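Ribosome hibernation protein YHBH (Vibrio cholerae serotype O1, PDB 4HEI) associates with 100S ribosomes, the dimers of 70S ribosomes formed in stationary phase, and probably inhibits translation by binding the small ribosomal subunit. Local coordinates at residues A[51-54]-A[59-62]; A[8-13]-A[68-73]; A[29-34]-A[87-92]; A[22-27]-A[79-84]. All coordinates share one frame; numbering follows the deposited sequence.

The four contacts tie together a beta-alpha-beta-beta-beta-alpha chain, in which two helices pack on one face of a four-stranded sheet. Contact 1 is local to the hairpin of strands 47-56 and 59-67. Contacts 2, 4 and 3 follow helix 70-91 from start to end and join it to the loop before helix 14-27, to that helix, and to the loop after it. They link residues 8-34 to the helix across more than 50 residues, their segments alternating along the chain. The centres of contacts 2 and 3 are about 28 Å apart; that of contact 4 is about 11 Å from those of contacts 1 and 3. Contacts 1 and 4 touch: sheet and helices share one core.

Contact 1 (A[51-54]-A[59-62]); sequences EATL and AEIH. With 3CO (cobalt (III) ion), chain C.
The beta hairpin of strands 47-56 and 59-67 is joined here by an antiparallel hydrogen-bonded pair, Leu54 with Ile61. Leu54 N donates to Ile61 O at 2.7 Å. Ile61 N returns the bond to Leu54 O at 2.9 Å. Leu54 CB and Ile61 CB touch at 4.0 Å on the face turned to the helices. There Leu54 meets Phe24 and Leu27, and Ile61 meets Leu81.

Thr53 and His62 form the non-hydrogen-bonded pair on the other face. With CG anti to the backbone N (chi1 168°), the His62 ring swings to the Thr53 side of the hairpin and turns NE2 to the cobalt. Thr53 OG1 comes to the edge of this ring, in its plane, 3.5 Å from His62 CD2. The other branch of Thr53, CG2, lies 3.7 Å from Glu60 OE2. His62 NE2 binds a cobalt(III) ion at 2.1 Å, and His64 NE2 binds the same ion. Gln84 NE2 of helix 70-91 makes a hydrogen bond to His62 O. The arrangement is that of an antiparallel hairpin with an apolar inner face and a two-histidine metal site on its outer face.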
loop_
_atom_site.group_PDB
_atom_site.type_symbol
_atom_site.label_atom_id
_atom_site.label_comp_id
_atom_site.label_asym_id
_atom_site.label_seq_id
_atom_site.Cartn_x
_atom_site.Cartn_y
_atom_site.Cartn_z
ATOM N N GLU A 51 0.671 2.838 -5.405
ATOM C CA GLU A 51 1.850 1.987 -5.425
ATOM C C GLU A 51 2.341 1.754 -4.006
ATOM O O GLU A 51 2.230 2.639 -3.146
ATOM C CB GLU A 51 2.989 2.659 -6.200
ATOM C CG GLU A 51 2.675 3.080 -7.633
ATOM C CD GLU A 51 3.860 3.756 -8.304
ATOM O OE1 GLU A 51 3.755 4.109 -9.501
ATOM O OE2 GLU A 51 4.902 3.940 -7.638
ATOM N N ALA A 52 2.897 0.574 -3.758
ATOM C CA ALA A 52 3.438 0.272 -2.437
ATOM C C ALA A 52 4.571 -0.746 -2.471
ATOM O O ALA A 52 4.572 -1.687 -3.279
ATOM C CB ALA A 52 2.327 -0.228 -1.502
ATOM N N THR A 53 5.543 -0.538 -1.592
ATOM C CA THR A 53 6.666 -1.440 -1.445
ATOM C C THR A 53 6.787 -1.682 0.047
ATOM O O THR A 53 6.938 -0.734 0.825
ATOM C CB THR A 53 7.994 -0.825 -1.951
ATOM O OG1 THR A 53 7.847 -0.414 -3.315
ATOM C CG2 THR A 53 9.117 -1.854 -1.871
ATOM N N LEU A 54 6.679 -2.940 0.446
ATOM C CA LEU A 54 6.795 -3.298 1.849
ATOM C C LEU A 54 8.109 -4.049 2.042
ATOM O O LEU A 54 8.400 -5.015 1.331
ATOM C CB LEU A 54 5.633 -4.195 2.279
ATOM C CG LEU A 54 4.191 -3.830 1.910
ATOM C CD1 LEU A 54 3.238 -4.712 2.714
ATOM C CD2 LEU A 54 3.920 -2.370 2.183
ATOM N N ALA A 59 12.876 -9.917 2.629
ATOM C CA ALA A 59 12.128 -9.853 1.380
ATOM C C ALA A 59 11.386 -8.541 1.159
ATOM O O ALA A 59 11.283 -7.708 2.051
ATOM C CB ALA A 59 11.147 -11.017 1.305
ATOM N N GLU A 60 10.888 -8.376 -0.059
ATOM C CA GLU A 60 10.127 -7.200 -0.442
ATOM C C GLU A 60 8.832 -7.637 -1.070
ATOM O O GLU A 60 8.780 -8.641 -1.781
ATOM C CB GLU A 60 10.867 -6.357 -1.475
ATOM C CG GLU A 60 11.870 -5.390 -0.927
ATOM C CD GLU A 60 12.481 -4.561 -2.037
ATOM O OE1 GLU A 60 12.887 -5.153 -3.055
ATOM O OE2 GLU A 60 12.550 -3.327 -1.896
ATOM N N ILE A 61 7.795 -6.860 -0.808
ATOM C CA ILE A 61 6.476 -7.090 -1.355
ATOM C C ILE A 61 6.175 -5.802 -2.106
ATOM O O ILE A 61 6.253 -4.703 -1.535
ATOM C CB ILE A 61 5.430 -7.304 -0.241
ATOM C CG1 ILE A 61 5.791 -8.554 0.569
ATOM C CG2 ILE A 61 4.035 -7.431 -0.846
ATOM C CD1 ILE A 61 5.820 -9.827 -0.249
ATOM N N HIS A 62 5.859 -5.934 -3.388
ATOM C CA HIS A 62 5.579 -4.768 -4.210
ATOM C C HIS A 62 4.364 -4.993 -5.095
ATOM O O HIS A 62 4.147 -6.096 -5.606
ATOM C CB HIS A 62 6.821 -4.427 -5.064
ATOM C CG HIS A 62 6.569 -3.420 -6.147
ATOM N ND1 HIS A 62 6.094 -3.770 -7.392
ATOM C CD2 HIS A 62 6.709 -2.073 -6.166
ATOM C CE1 HIS A 62 5.949 -2.683 -8.130
ATOM N NE2 HIS A 62 6.316 -1.639 -7.410
HETATM CO CO 3CO C . 6.212 0.362 -7.941
#

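Contact 2 (A[8-13]-A[68-73]); sequences HHIDLT and ENMYAA
Ile10 and Met70 meet because their torsions send one chain out straight and fold the other. Ile10 CG1 is anti to the backbone N (chi1 -174°), and chi2 is also extended, which carries CD1 toward the helix. Met70 starts out the same way but bends at chi2 and chi3. Its methyl CE then meets Ile10 CD1 tip to tip at 3.5 Å. Met16 of helix 14-27 touches both side chains and closes the apolar patch, and Leu41 lies against Met70 from the sheet.

The second link is polar and runs through water. Thr13 and Tyr71 approach at about a right angle, with OG1 and OH 3.8 Å apart. A water bridges them, 2.8 Å from Thr13 OG1 and 2.6 Å from Tyr71 OH. It sits at the edge of the Tyr71 ring, in the ring plane. Tyr71 OH is also hydrogen-bonded to Ser15 OG, so the hydroxyl is gripped from helix 14-27 as well. The Tyr71 ring packs edge-to-face with Tyr19.

Both segments carry an N-cap. Thr13 OG1 caps Met16 N. Asn69 OD1 accepts from Ala72 N at 3.0 Å, in the carbonyl plane and on a lone pair. The contact therefore brings together the capped N-terminal ends of the two helices of this alpha/beta fold.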
loop_
_atom_site.group_PDB
_atom_site.type_symbol
_atom_site.label_atom_id
_atom_site.label_comp_id
_atom_site.label_asym_id
_atom_site.label_seq_id
_atom_site.Cartn_x
_atom_site.Cartn_y
_atom_site.Cartn_z
ATOM N N HIS A 8 2.024 12.330 -6.238
ATOM C CA HIS A 8 2.584 12.860 -7.479
ATOM C C HIS A 8 1.443 13.242 -8.416
ATOM O O HIS A 8 0.627 12.397 -8.787
ATOM C CB HIS A 8 3.477 11.821 -8.158
ATOM C CG HIS A 8 4.059 12.285 -9.457
ATOM N ND1 HIS A 8 5.091 13.196 -9.526
ATOM C CD2 HIS A 8 3.734 11.985 -10.737
ATOM C CE1 HIS A 8 5.377 13.438 -10.793
ATOM N NE2 HIS A 8 4.568 12.716 -11.548
ATOM N N HIS A 9 1.395 14.513 -8.800
ATOM C CA HIS A 9 0.346 15.012 -9.684
ATOM C C HIS A 9 -1.020 14.718 -9.082
ATOM O O HIS A 9 -1.916 14.230 -9.762
ATOM C CB HIS A 9 0.448 14.360 -11.067
ATOM C CG HIS A 9 1.651 14.788 -11.851
ATOM N ND1 HIS A 9 1.896 14.348 -13.135
ATOM C CD2 HIS A 9 2.672 15.620 -11.538
ATOM C CE1 HIS A 9 3.015 14.893 -13.579
ATOM N NE2 HIS A 9 3.506 15.670 -12.630
ATOM N N ILE A 10 -1.168 15.015 -7.798
ATOM C CA ILE A 10 -2.422 14.763 -7.108
ATOM C C ILE A 10 -2.536 15.622 -5.859
ATOM O O ILE A 10 -1.532 16.073 -5.302
ATOM C CB ILE A 10 -2.525 13.279 -6.689
ATOM C CG1 ILE A 10 -3.910 12.989 -6.097
ATOM C CG2 ILE A 10 -1.443 12.954 -5.663
ATOM C CD1 ILE A 10 -4.091 11.554 -5.637
ATOM N N ASP A 11 -3.769 15.853 -5.423
ATOM C CA ASP A 11 -3.992 16.628 -4.216
ATOM C C ASP A 11 -4.040 15.635 -3.068
ATOM O O ASP A 11 -5.106 15.131 -2.719
ATOM C CB ASP A 11 -5.311 17.402 -4.298
ATOM C CG ASP A 11 -5.657 18.099 -2.994
ATOM O OD1 ASP A 11 -4.724 18.428 -2.235
ATOM O OD2 ASP A 11 -6.856 18.329 -2.735
ATOM N N LEU A 12 -2.874 15.333 -2.508
ATOM C CA LEU A 12 -2.777 14.396 -1.394
ATOM C C LEU A 12 -3.466 15.010 -0.173
ATOM O O LEU A 12 -3.003 16.011 0.370
ATOM C CB LEU A 12 -1.303 14.109 -1.089
ATOM C CG LEU A 12 -0.953 13.004 -0.089
ATOM C CD1 LEU A 12 -1.490 11.666 -0.579
ATOM C CD2 LEU A 12 0.561 12.937 0.067
ATOM N N THR A 13 -4.578 14.414 0.245
ATOM C CA THR A 13 -5.339 14.917 1.386
ATOM C C THR A 13 -5.064 14.125 2.654
ATOM O O THR A 13 -4.538 13.013 2.603
ATOM C CB THR A 13 -6.854 14.848 1.119
ATOM O OG1 THR A 13 -7.247 13.481 0.964
ATOM C CG2 THR A 13 -7.211 15.611 -0.148
ATOM N N GLU A 68 -10.603 4.419 -11.164
ATOM C CA GLU A 68 -11.049 5.770 -11.465
ATOM C C GLU A 68 -11.140 6.519 -10.135
ATOM O O GLU A 68 -11.093 7.749 -10.103
ATOM C CB GLU A 68 -12.407 5.759 -12.183
ATOM C CG GLU A 68 -12.299 5.500 -13.690
ATOM C CD GLU A 68 -13.641 5.520 -14.400
ATOM O OE1 GLU A 68 -14.402 6.495 -14.220
ATOM O OE2 GLU A 68 -13.932 4.563 -15.151
ATOM N N ASN A 69 -11.256 5.768 -9.036
ATOM C CA ASN A 69 -11.330 6.363 -7.697
ATOM C C ASN A 69 -10.101 5.943 -6.877
ATOM O O ASN A 69 -9.805 4.761 -6.757
ATOM C CB ASN A 69 -12.612 5.915 -6.986
ATOM C CG ASN A 69 -12.727 6.477 -5.582
ATOM O OD1 ASN A 69 -12.195 5.911 -4.627
ATOM N ND2 ASN A 69 -13.411 7.606 -5.455
ATOM N N MET A 70 -9.397 6.917 -6.309
ATOM C CA MET A 70 -8.185 6.639 -5.536
ATOM C C MET A 70 -8.383 5.735 -4.323
ATOM O O MET A 70 -7.562 4.866 -4.052
ATOM C CB MET A 70 -7.526 7.951 -5.096
ATOM C CG MET A 70 -6.186 7.769 -4.382
ATOM S SD MET A 70 -4.973 6.860 -5.382
ATOM C CE MET A 70 -4.394 8.157 -6.432
ATOM N N TYR A 71 -9.472 5.923 -3.591
ATOM C CA TYR A 71 -9.707 5.086 -2.425
ATOM C C TYR A 71 -9.936 3.645 -2.846
ATOM O O TYR A 71 -9.503 2.714 -2.166
ATOM C CB TYR A 71 -10.889 5.633 -1.623
ATOM C CG TYR A 71 -10.555 6.925 -0.915
ATOM C CD1 TYR A 71 -9.991 6.921 0.359
ATOM C CD2 TYR A 71 -10.772 8.153 -1.536
ATOM C CE1 TYR A 71 -9.653 8.101 1.001
ATOM C CE2 TYR A 71 -10.437 9.346 -0.903
ATOM C CZ TYR A 71 -9.879 9.315 0.364
ATOM O OH TYR A 71 -9.551 10.490 0.990
ATOM N N ALA A 72 -10.604 3.455 -3.980
ATOM C CA ALA A 72 -10.850 2.115 -4.497
ATOM C C ALA A 72 -9.510 1.537 -4.962
ATOM O O ALA A 72 -9.264 0.336 -4.848
ATOM C CB ALA A 72 -11.830 2.172 -5.662
ATOM N N ALA A 73 -8.652 2.401 -5.493
ATOM C CA ALA A 73 -7.333 1.969 -5.953
ATOM C C ALA A 73 -6.538 1.443 -4.758
ATOM O O ALA A 73 -5.903 0.390 -4.832
ATOM C CB ALA A 73 -6.593 3.137 -6.604
HETATM O O HOH W 1 -9.729 12.797 -0.243
#

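Contact 3 (A[29-34]-A[87-92]); sequences RFFDHI and KHKEKL
Lys89 reaches across from helix 70-91 to the loop after helix 14-27, and its stem crosses the Phe31 side chain at about a right angle. The lysine is fully extended. CG is anti to the backbone N (chi1 -175°), and the later torsions are all extended. The ammonium group can thus span the gap to the loop backbone. NZ donates to Phe30 O at 2.8 Å. It lies in the carbonyl plane, with a C=O...N angle of 156°.

On the way, the methylene CD passes Phe31 CD1 at 3.9 Å and CE1 at 4.0 Å. It approaches the ring obliquely. Phe31 CG lies beside its own backbone N (chi1 -48°), which brings the ring close to the lysine stem. One face of this ring carries Phe30 CB, 3.8 Å above the plane and offset toward the rim. Leu85 and Asn86 of helix 70-91 also touch Phe31, so the buried ring packs along the helix one turn before Lys89.

The polar end of Lys89 thus holds a loop carbonyl while its aliphatic part packs obliquely against the Phe31 ring. The result is a lysine hydrogen bond to a loop carbonyl, joining the last turns of the C-terminal helix to the alpha-to-beta connection of the fold.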
loop_
_atom_site.group_PDB
_atom_site.type_symbol
_atom_site.label_atom_id
_atom_site.label_comp_id
_atom_site.label_asym_id
_atom_site.label_seq_id
_atom_site.Cartn_x
_atom_site.Cartn_y
_atom_site.Cartn_z
ATOM N N ARG A 29 -1.405 -6.545 11.940
ATOM C CA ARG A 29 -1.858 -7.496 12.953
ATOM C C ARG A 29 -1.696 -8.936 12.468
ATOM O O ARG A 29 -1.592 -9.860 13.268
ATOM C CB ARG A 29 -3.317 -7.234 13.319
ATOM C CG ARG A 29 -3.568 -5.901 13.994
ATOM C CD ARG A 29 -2.768 -5.766 15.278
ATOM N NE ARG A 29 -3.090 -4.523 15.965
ATOM C CZ ARG A 29 -3.406 -4.459 17.249
ATOM N NH1 ARG A 29 -3.427 -5.575 17.969
ATOM N NH2 ARG A 29 -3.722 -3.294 17.799
ATOM N N PHE A 30 -1.663 -9.117 11.152
ATOM C CA PHE A 30 -1.523 -10.447 10.567
ATOM C C PHE A 30 -0.110 -10.731 10.076
ATOM O O PHE A 30 0.311 -11.887 9.997
ATOM C CB PHE A 30 -2.511 -10.597 9.419
ATOM C CG PHE A 30 -3.935 -10.597 9.864
ATOM C CD1 PHE A 30 -4.494 -11.739 10.430
ATOM C CD2 PHE A 30 -4.707 -9.450 9.765
ATOM C CE1 PHE A 30 -5.807 -11.735 10.893
ATOM C CE2 PHE A 30 -6.022 -9.435 10.224
ATOM C CZ PHE A 30 -6.572 -10.584 10.793
ATOM N N PHE A 31 0.618 -9.670 9.754
ATOM C CA PHE A 31 1.988 -9.781 9.272
ATOM C C PHE A 31 2.796 -8.837 10.137
ATOM O O PHE A 31 2.769 -7.626 9.926
ATOM C CB PHE A 31 2.044 -9.343 7.815
ATOM C CG PHE A 31 0.983 -9.967 6.975
ATOM C CD1 PHE A 31 1.071 -11.304 6.606
ATOM C CD2 PHE A 31 -0.135 -9.235 6.594
ATOM C CE1 PHE A 31 0.057 -11.907 5.867
ATOM C CE2 PHE A 31 -1.153 -9.825 5.857
ATOM C CZ PHE A 31 -1.056 -11.169 5.492
ATOM N N ASP A 32 3.528 -9.395 11.093
ATOM C CA ASP A 32 4.296 -8.596 12.046
ATOM C C ASP A 32 5.775 -8.343 11.757
ATOM O O ASP A 32 6.498 -7.852 12.626
ATOM C CB ASP A 32 4.157 -9.222 13.433
ATOM C CG ASP A 32 4.699 -10.636 13.487
ATOM O OD1 ASP A 32 4.375 -11.357 14.455
ATOM O OD2 ASP A 32 5.455 -11.025 12.568
ATOM N N HIS A 33 6.229 -8.659 10.549
ATOM C CA HIS A 33 7.627 -8.444 10.206
ATOM C C HIS A 33 7.820 -7.345 9.159
ATOM O O HIS A 33 8.798 -7.336 8.416
ATOM C CB HIS A 33 8.243 -9.753 9.720
ATOM C CG HIS A 33 8.167 -10.856 10.727
ATOM N ND1 HIS A 33 8.627 -10.717 12.018
ATOM C CD2 HIS A 33 7.693 -12.122 10.631
ATOM C CE1 HIS A 33 8.444 -11.848 12.674
ATOM N NE2 HIS A 33 7.878 -12.717 11.856
ATOM N N ILE A 34 6.868 -6.420 9.118
ATOM C CA ILE A 34 6.884 -5.290 8.199
ATOM C C ILE A 34 7.729 -4.155 8.770
ATOM O O ILE A 34 7.384 -3.570 9.797
ATOM C CB ILE A 34 5.452 -4.754 7.959
ATOM C CG1 ILE A 34 4.594 -5.830 7.290
ATOM C CG2 ILE A 34 5.508 -3.492 7.102
ATOM C CD1 ILE A 34 3.129 -5.456 7.153
ATOM N N LYS A 87 1.453 -15.444 0.966
ATOM C CA LYS A 87 2.352 -16.385 0.304
ATOM C C LYS A 87 3.730 -16.321 0.962
ATOM O O LYS A 87 4.316 -17.349 1.299
ATOM C CB LYS A 87 2.465 -16.053 -1.187
ATOM C CG LYS A 87 1.143 -16.131 -1.932
ATOM C CD LYS A 87 1.312 -15.837 -3.417
ATOM C CE LYS A 87 -0.025 -15.918 -4.147
ATOM N NZ LYS A 87 0.093 -15.642 -5.611
ATOM N N HIS A 88 4.244 -15.112 1.153
ATOM C CA HIS A 88 5.550 -14.946 1.782
ATOM C C HIS A 88 5.544 -15.436 3.228
ATOM O O HIS A 88 6.556 -15.923 3.732
ATOM C CB HIS A 88 5.978 -13.479 1.742
ATOM C CG HIS A 88 7.187 -13.186 2.574
ATOM N ND1 HIS A 88 7.139 -13.099 3.949
ATOM C CD2 HIS A 88 8.484 -13.007 2.231
ATOM C CE1 HIS A 88 8.355 -12.880 4.417
ATOM N NE2 HIS A 88 9.190 -12.820 3.396
ATOM N N LYS A 89 4.405 -15.292 3.895
ATOM C CA LYS A 89 4.285 -15.734 5.277
ATOM C C LYS A 89 4.325 -17.254 5.284
ATOM O O LYS A 89 4.822 -17.872 6.226
ATOM C CB LYS A 89 2.968 -15.240 5.881
ATOM C CG LYS A 89 2.813 -15.544 7.360
ATOM C CD LYS A 89 1.516 -14.970 7.908
ATOM C CE LYS A 89 1.368 -15.254 9.394
ATOM N NZ LYS A 89 0.099 -14.692 9.936
ATOM N N GLU A 90 3.799 -17.847 4.215
ATOM C CA GLU A 90 3.772 -19.295 4.074
ATOM C C GLU A 90 5.198 -19.824 3.979
ATOM O O GLU A 90 5.583 -20.734 4.715
ATOM C CB GLU A 90 2.987 -19.689 2.822
ATOM C CG GLU A 90 2.908 -21.189 2.586
ATOM N N LYS A 91 5.977 -19.246 3.069
ATOM C CA LYS A 91 7.364 -19.655 2.882
ATOM C C LYS A 91 8.084 -19.677 4.224
ATOM O O LYS A 91 8.685 -20.683 4.602
ATOM N N LEU A 92 8.011 -18.561 4.943
ATOM C CA LEU A 92 8.649 -18.446 6.247
ATOM C C LEU A 92 8.063 -19.456 7.227
ATOM O O LEU A 92 8.758 -19.745 8.224
ATOM C CB LEU A 92 8.469 -17.028 6.798
#

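Contact 4 (A[22-27]-A[79-84]); sequences SKFDKL and DKLVRQ
The Phe24 ring turns its far corner to helix 70-91. Its CZ meets Leu81 CD1 at 3.9 Å, and the methyl comes in obliquely to the ring. The two side chains cross at about a right angle. Phe24 CG lies anti to its carbonyl carbon (chi1 -82°), which lets the ring lean from its own helix toward Leu81. Phe24 also packs on Met1.

One turn further along helix 14-27, Leu27 meets Val82, the residue after Leu81. Leu27 CD1 lies 3.5 Å from Val82 CG2, and the two side chains slide past each other in opposite directions. With CG anti to the backbone N (chi1 -172°), Leu27 reaches toward helix 70-91, and its CD1 branch makes the touch. The CA atoms of Leu27 and Val82, 7.7 Å apart, are the nearest pair across the two segments.

A water-mediated link lies beside the apolar pairs. Lys23 NZ donates to a water at 3.1 Å, and this water makes a weak bond to Asp79 OD1 at 3.3 Å. The charged groups themselves stay 6.3 Å apart, Lys23 NZ to Asp79 OD1. Lys23 NZ also forms a salt bridge with Asp75 of helix 70-91.

Helices 14-27 and 70-91 lie side by side on the sheet. Beneath them, Leu81 touches Ala52 of strand 47-56 and Ala63 of strand 59-67.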
loop_
_atom_site.group_PDB
_atom_site.type_symbol
_atom_site.label_atom_id
_atom_site.label_comp_id
_atom_site.label_asym_id
_atom_site.label_seq_id
_atom_site.Cartn_x
_atom_site.Cartn_y
_atom_site.Cartn_z
ATOM N N SER A 22 -4.913 3.618 8.120
ATOM C CA SER A 22 -5.925 2.712 8.641
ATOM C C SER A 22 -5.735 1.301 8.078
ATOM O O SER A 22 -5.707 0.317 8.826
ATOM C CB SER A 22 -7.320 3.237 8.282
ATOM O OG SER A 22 -8.326 2.375 8.777
ATOM N N LYS A 23 -5.595 1.207 6.758
ATOM C CA LYS A 23 -5.414 -0.081 6.091
ATOM C C LYS A 23 -4.163 -0.822 6.570
ATOM O O LYS A 23 -4.197 -2.034 6.779
ATOM C CB LYS A 23 -5.327 0.119 4.571
ATOM C CG LYS A 23 -6.500 0.875 3.967
ATOM C CD LYS A 23 -7.795 0.077 4.029
ATOM C CE LYS A 23 -7.736 -1.133 3.117
ATOM N NZ LYS A 23 -9.054 -1.812 3.010
ATOM N N PHE A 24 -3.058 -0.100 6.735
ATOM C CA PHE A 24 -1.814 -0.718 7.174
ATOM C C PHE A 24 -1.806 -1.085 8.655
ATOM O O PHE A 24 -1.150 -2.046 9.055
ATOM C CB PHE A 24 -0.629 0.176 6.805
ATOM C CG PHE A 24 -0.189 0.004 5.380
ATOM C CD1 PHE A 24 0.653 -1.046 5.025
ATOM C CD2 PHE A 24 -0.671 0.843 4.382
ATOM C CE1 PHE A 24 1.007 -1.258 3.693
ATOM C CE2 PHE A 24 -0.326 0.637 3.049
ATOM C CZ PHE A 24 0.516 -0.417 2.704
ATOM N N ASP A 25 -2.571 -0.359 9.464
ATOM C CA ASP A 25 -2.654 -0.706 10.877
ATOM C C ASP A 25 -3.374 -2.052 11.018
ATOM O O ASP A 25 -3.053 -2.839 11.905
ATOM C CB ASP A 25 -3.394 0.373 11.676
ATOM C CG ASP A 25 -2.503 1.548 12.022
ATOM O OD1 ASP A 25 -1.269 1.407 11.911
ATOM O OD2 ASP A 25 -3.034 2.605 12.420
ATOM N N LYS A 26 -4.339 -2.325 10.145
ATOM C CA LYS A 26 -5.052 -3.595 10.210
ATOM C C LYS A 26 -4.129 -4.712 9.746
ATOM O O LYS A 26 -4.045 -5.780 10.359
ATOM C CB LYS A 26 -6.295 -3.569 9.319
ATOM C CG LYS A 26 -7.377 -2.602 9.769
ATOM C CD LYS A 26 -8.626 -2.759 8.913
ATOM C CE LYS A 26 -9.750 -1.866 9.400
ATOM N NZ LYS A 26 -10.110 -2.166 10.813
ATOM N N LEU A 27 -3.427 -4.435 8.656
ATOM C CA LEU A 27 -2.495 -5.369 8.048
ATOM C C LEU A 27 -1.391 -5.873 8.983
ATOM O O LEU A 27 -1.082 -7.068 9.001
ATOM C CB LEU A 27 -1.855 -4.701 6.828
ATOM C CG LEU A 27 -0.992 -5.575 5.925
ATOM C CD1 LEU A 27 -1.885 -6.600 5.240
ATOM C CD2 LEU A 27 -0.288 -4.713 4.889
ATOM N N ASP A 79 -5.383 -5.456 -1.226
ATOM C CA ASP A 79 -5.755 -6.837 -1.501
ATOM C C ASP A 79 -4.610 -7.570 -2.196
ATOM O O ASP A 79 -4.371 -8.743 -1.920
ATOM C CB ASP A 79 -7.025 -6.909 -2.356
ATOM C CG ASP A 79 -8.286 -6.647 -1.548
ATOM O OD1 ASP A 79 -8.349 -7.109 -0.393
ATOM O OD2 ASP A 79 -9.218 -5.994 -2.063
ATOM N N LYS A 80 -3.896 -6.880 -3.082
ATOM C CA LYS A 80 -2.767 -7.498 -3.778
ATOM C C LYS A 80 -1.613 -7.750 -2.805
ATOM O O LYS A 80 -0.967 -8.796 -2.851
ATOM C CB LYS A 80 -2.272 -6.607 -4.921
ATOM C CG LYS A 80 -3.256 -6.414 -6.060
ATOM C CD LYS A 80 -2.589 -5.699 -7.231
ATOM C CE LYS A 80 -3.572 -5.432 -8.356
ATOM N NZ LYS A 80 -2.894 -4.816 -9.534
ATOM N N LEU A 81 -1.358 -6.785 -1.925
ATOM C CA LEU A 81 -0.282 -6.914 -0.946
ATOM C C LEU A 81 -0.565 -8.060 0.023
ATOM O O LEU A 81 0.324 -8.838 0.349
ATOM C CB LEU A 81 -0.118 -5.606 -0.161
ATOM C CG LEU A 81 0.314 -4.369 -0.955
ATOM C CD1 LEU A 81 0.307 -3.156 -0.035
ATOM C CD2 LEU A 81 1.705 -4.590 -1.537
ATOM N N VAL A 82 -1.812 -8.161 0.475
ATOM C CA VAL A 82 -2.199 -9.223 1.401
ATOM C C VAL A 82 -1.968 -10.599 0.777
ATOM O O VAL A 82 -1.464 -11.504 1.444
ATOM C CB VAL A 82 -3.688 -9.094 1.821
ATOM C CG1 VAL A 82 -4.105 -10.297 2.666
ATOM C CG2 VAL A 82 -3.891 -7.818 2.613
ATOM N N ARG A 83 -2.324 -10.763 -0.498
ATOM C CA ARG A 83 -2.121 -12.041 -1.185
ATOM C C ARG A 83 -0.642 -12.391 -1.166
ATOM O O ARG A 83 -0.257 -13.513 -0.833
ATOM C CB ARG A 83 -2.580 -11.977 -2.647
ATOM C CG ARG A 83 -4.058 -11.726 -2.852
ATOM C CD ARG A 83 -4.506 -12.220 -4.228
ATOM N NE ARG A 83 -5.902 -11.889 -4.490
ATOM C CZ ARG A 83 -6.327 -10.700 -4.907
ATOM N NH1 ARG A 83 -5.461 -9.718 -5.122
ATOM N NH2 ARG A 83 -7.623 -10.487 -5.095
ATOM N N GLN A 84 0.193 -11.425 -1.533
ATOM C CA GLN A 84 1.631 -11.654 -1.555
ATOM C C GLN A 84 2.206 -11.884 -0.160
ATOM O O GLN A 84 3.127 -12.680 0.010
ATOM C CB GLN A 84 2.340 -10.480 -2.227
ATOM C CG GLN A 84 1.996 -10.320 -3.695
ATOM C CD GLN A 84 2.772 -9.195 -4.350
ATOM O OE1 GLN A 84 4.005 -9.197 -4.363
ATOM N NE2 GLN A 84 2.052 -8.226 -4.897
HETATM O O HOH W 2 -8.335 -4.041 0.931
#